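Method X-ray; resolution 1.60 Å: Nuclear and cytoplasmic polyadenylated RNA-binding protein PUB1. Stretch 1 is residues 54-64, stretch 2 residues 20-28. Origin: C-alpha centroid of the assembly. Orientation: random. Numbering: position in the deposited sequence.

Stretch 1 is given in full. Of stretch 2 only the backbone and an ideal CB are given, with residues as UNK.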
# COMPACT_ATOMS: atom_id res chain seq x y z
N ASP A 54 -3.56 -9.09 -12.93
CA ASP A 54 -4.36 -10.09 -12.22
C ASP A 54 -3.83 -10.32 -10.81
O ASP A 54 -4.61 -10.46 -9.87
CB ASP A 54 -4.42 -11.41 -13.01
CG ASP A 54 -5.29 -11.32 -14.26
OD1 ASP A 54 -6.01 -10.31 -14.44
OD2 ASP A 54 -5.24 -12.26 -15.07
N ASP A 55 -2.50 -10.34 -10.68
CA ASP A 55 -1.84 -10.52 -9.39
C ASP A 55 -2.00 -9.31 -8.46
O ASP A 55 -2.21 -9.46 -7.25
CB ASP A 55 -0.37 -10.87 -9.60
CG ASP A 55 -0.16 -12.30 -10.11
OD1 ASP A 55 -1.01 -13.17 -9.82
OD2 ASP A 55 0.85 -12.56 -10.78
N ALA A 56 -1.92 -8.10 -9.01
CA ALA A 56 -2.22 -6.90 -8.23
C ALA A 56 -3.68 -6.92 -7.76
O ALA A 56 -3.97 -6.62 -6.60
CB ALA A 56 -1.91 -5.64 -9.04
N GLN A 57 -4.59 -7.29 -8.67
CA GLN A 57 -6.01 -7.41 -8.34
C GLN A 57 -6.24 -8.40 -7.20
O GLN A 57 -6.96 -8.10 -6.26
CB GLN A 57 -6.82 -7.83 -9.58
CG GLN A 57 -8.34 -7.96 -9.34
CD GLN A 57 -9.05 -6.62 -9.22
OE1 GLN A 57 -8.95 -5.76 -10.10
NE2 GLN A 57 -9.78 -6.43 -8.12
N ASN A 58 -5.62 -9.57 -7.28
CA ASN A 58 -5.79 -10.57 -6.23
C ASN A 58 -5.21 -10.14 -4.88
O ASN A 58 -5.78 -10.43 -3.84
CB ASN A 58 -5.21 -11.91 -6.65
CG ASN A 58 -5.97 -12.55 -7.80
OD1 ASN A 58 -7.17 -12.32 -7.98
ND2 ASN A 58 -5.27 -13.38 -8.57
N ALA A 59 -4.07 -9.45 -4.90
CA ALA A 59 -3.45 -8.99 -3.66
C ALA A 59 -4.34 -7.95 -3.00
O ALA A 59 -4.57 -7.97 -1.79
CB ALA A 59 -2.08 -8.44 -3.92
N MET A 60 -4.86 -7.04 -3.81
CA MET A 60 -5.83 -6.06 -3.34
C MET A 60 -7.01 -6.75 -2.67
O MET A 60 -7.40 -6.39 -1.56
CB MET A 60 -6.31 -5.19 -4.49
CG MET A 60 -7.54 -4.36 -4.15
SD MET A 60 -7.82 -2.94 -5.24
CE MET A 60 -7.60 -3.67 -6.88
N ASP A 61 -7.59 -7.74 -3.35
CA ASP A 61 -8.81 -8.36 -2.84
C ASP A 61 -8.52 -9.18 -1.58
O ASP A 61 -9.29 -9.17 -0.63
CB ASP A 61 -9.51 -9.18 -3.95
CG ASP A 61 -10.04 -8.29 -5.08
OD1 ASP A 61 -10.39 -7.11 -4.81
OD2 ASP A 61 -10.09 -8.75 -6.25
N SER A 62 -7.37 -9.83 -1.59
CA SER A 62 -6.91 -10.61 -0.45
C SER A 62 -6.71 -9.77 0.82
O SER A 62 -7.04 -10.22 1.92
CB SER A 62 -5.58 -11.25 -0.84
OG SER A 62 -5.33 -12.39 -0.09
N MET A 63 -6.19 -8.56 0.65
CA MET A 63 -5.83 -7.67 1.77
C MET A 63 -6.86 -6.59 2.09
O MET A 63 -6.71 -5.87 3.09
CB MET A 63 -4.46 -7.02 1.51
CG MET A 63 -3.32 -8.02 1.42
SD MET A 63 -3.02 -8.91 2.96
CE MET A 63 -1.91 -7.74 3.77
N GLN A 64 -7.87 -6.43 1.24
CA GLN A 64 -8.88 -5.39 1.43
C GLN A 64 -9.51 -5.46 2.82
O GLN A 64 -10.06 -6.50 3.22
CB GLN A 64 -9.98 -5.52 0.36
CG GLN A 64 -10.96 -4.35 0.32
CD GLN A 64 -10.29 -3.09 -0.18
OE1 GLN A 64 -10.17 -2.87 -1.39
NE2 GLN A 64 -9.85 -2.29 0.74
N UNK A 20 6.61 -5.82 4.28
CA UNK A 20 6.41 -7.12 4.93
C UNK A 20 4.98 -7.65 4.75
O UNK A 20 4.77 -8.87 4.70
CB UNK A 20 6.73 -7.01 6.42
N UNK A 21 4.02 -6.74 4.66
CA UNK A 21 2.61 -7.10 4.51
C UNK A 21 2.27 -7.58 3.09
O UNK A 21 1.31 -8.34 2.92
CB UNK A 21 1.73 -5.90 4.87
N UNK A 22 3.07 -7.18 2.10
CA UNK A 22 2.79 -7.53 0.70
C UNK A 22 3.86 -8.33 -0.06
O UNK A 22 3.58 -8.84 -1.15
CB UNK A 22 2.54 -6.23 -0.07
N UNK A 23 5.07 -8.42 0.53
CA UNK A 23 6.29 -9.03 -0.03
C UNK A 23 6.09 -10.35 -0.78
O UNK A 23 6.72 -10.61 -1.81
CB UNK A 23 7.29 -9.27 1.10
N UNK A 24 5.22 -11.20 -0.24
CA UNK A 24 5.13 -12.58 -0.71
C UNK A 24 4.01 -12.84 -1.72
O UNK A 24 3.84 -13.96 -2.20
CB UNK A 24 4.94 -13.51 0.49
N UNK A 25 3.25 -11.81 -2.07
CA UNK A 25 2.23 -11.97 -3.08
C UNK A 25 2.84 -12.14 -4.46
O UNK A 25 3.84 -11.46 -4.77
CB UNK A 25 1.28 -10.77 -3.07
N UNK A 26 2.25 -13.02 -5.29
CA UNK A 26 2.74 -13.20 -6.66
C UNK A 26 2.90 -11.88 -7.40
O UNK A 26 2.03 -11.01 -7.33
CB UNK A 26 1.79 -14.11 -7.44
N UNK A 27 4.04 -11.74 -8.08
CA UNK A 27 4.36 -10.57 -8.91
C UNK A 27 4.70 -9.27 -8.19
O UNK A 27 4.90 -8.25 -8.85
CB UNK A 27 3.17 -10.29 -9.83
N UNK A 28 4.78 -9.30 -6.86
CA UNK A 28 5.20 -8.14 -6.06
C UNK A 28 6.56 -7.62 -6.50
O UNK A 28 7.49 -8.41 -6.74
CB UNK A 28 5.24 -8.50 -4.57

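Position 20 has helical angles (-60/-30), and nothing of stretch 1 lies within 5.5 Å of its ideal CB. Stretch 1 sets no demand here, and many residues would suit; the deposited Asn20 makes no contact with it.

At position 21 CA-to-CB points sideways, and the ideal CB stands 4.2 Å from Met63 CE. A small apolar side chain could use that methyl, though other sizes are not excluded. The residue is Ala21, and the same Met63 CE approaches the backbone at Ala21 O more closely, at 3.4 Å.

Position 22 also points sideways, with no stretch 1 atom within 5.5 Å of the ideal CB. Only a long side chain could reach the apolar Met63, so Leu, Met or an aromatic would serve. Phe22, with chi1 at -68° (m), brings its CE2 to 3.6 Å from Met63 CG. Met63 CE lies over one face of the ring, while Met63 SD sits obliquely, 5.3 Å from the centroid.

Positions 23 and 24 are the middle of a type I turn, closed by the hydrogen bond from the N of 25 to Phe22 O (3.1 Å). Both are out of reach of stretch 1, which therefore sets no preference; they are Lys23 and Asp24.

Position 25 points toward the helix, its ideal CB 4.2 Å from Ala59 CB. The small Ala59 leaves room for a broad apolar group, with Met63 further along. Phe25 fills it: Ala59 CB lies over one ring face, 4.1 Å from the centroid and 24° off the normal, a CH-pi contact. Ser62 OG meets the ring edge, 3.7 Å from Phe25 CE1.

At position 26, phi of -50° and psi of 134° suit proline at the second place of a type II turn. The ideal CB is 3.8 Å from Asp55 CG, favouring a compact side chain. Pro26 puts its CB 3.7 Å from Asp55 OD1, and a water donates to both Pro26 O (2.8 Å) and Asp55 O (2.7 Å), bridging the backbones.

Position 27 has positive phi (74°), which favours Gly or Asn, yet its ideal CB is 3.4 Å from Asp55 OD2, an acceptor that rewards a short donor. Ser27 meets that second demand, its OG donating to Asp55 OD2 at 2.6 Å.

Position 28 points sideways and finds nothing within 5.5 Å, leaving the choice open. Tyr28 leads its ring away from stretch 1; its N closes the turn on Phe25 O (3.1 Å).

Stretch 2 (20-28) NAFKDFPSY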
# COMPACT_ATOMS: atom_id res chain seq x y z
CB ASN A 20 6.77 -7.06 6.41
CG ASN A 20 8.27 -7.15 6.67
OD1 ASN A 20 9.07 -7.39 5.77
ND2 ASN A 20 8.65 -6.95 7.93
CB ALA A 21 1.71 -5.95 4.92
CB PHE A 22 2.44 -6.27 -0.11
CG PHE A 22 1.12 -5.65 0.29
CD1 PHE A 22 1.06 -4.73 1.34
CD2 PHE A 22 -0.06 -5.98 -0.39
CE1 PHE A 22 -0.16 -4.14 1.71
CE2 PHE A 22 -1.27 -5.41 -0.02
CZ PHE A 22 -1.32 -4.48 1.03
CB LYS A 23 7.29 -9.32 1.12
CG LYS A 23 8.44 -8.35 1.26
CD LYS A 23 9.72 -9.06 1.71
CE LYS A 23 9.88 -9.15 3.23
NZ LYS A 23 9.05 -10.21 3.86
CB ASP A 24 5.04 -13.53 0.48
CG ASP A 24 6.27 -13.45 1.37
OD1 ASP A 24 7.41 -13.52 0.85
OD2 ASP A 24 6.10 -13.30 2.60
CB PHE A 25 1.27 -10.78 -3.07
CG PHE A 25 0.28 -10.83 -1.95
CD1 PHE A 25 -0.88 -11.59 -2.07
CD2 PHE A 25 0.49 -10.13 -0.77
CE1 PHE A 25 -1.80 -11.66 -1.03
CE2 PHE A 25 -0.44 -10.18 0.27
CZ PHE A 25 -1.58 -10.96 0.14
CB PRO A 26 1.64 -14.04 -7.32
CG PRO A 26 1.06 -14.81 -6.19
CD PRO A 26 1.16 -13.96 -4.96
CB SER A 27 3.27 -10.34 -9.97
OG SER A 27 3.21 -11.45 -10.85
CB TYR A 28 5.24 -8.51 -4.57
CG TYR A 28 5.94 -7.50 -3.67
CD1 TYR A 28 5.22 -6.45 -3.09
CD2 TYR A 28 7.31 -7.59 -3.41
CE1 TYR A 28 5.86 -5.52 -2.26
CE2 TYR A 28 7.95 -6.67 -2.58
CZ TYR A 28 7.22 -5.65 -2.01
OH TYR A 28 7.83 -4.74 -1.19
O HOH W 1 -0.45 -11.15 -6.03
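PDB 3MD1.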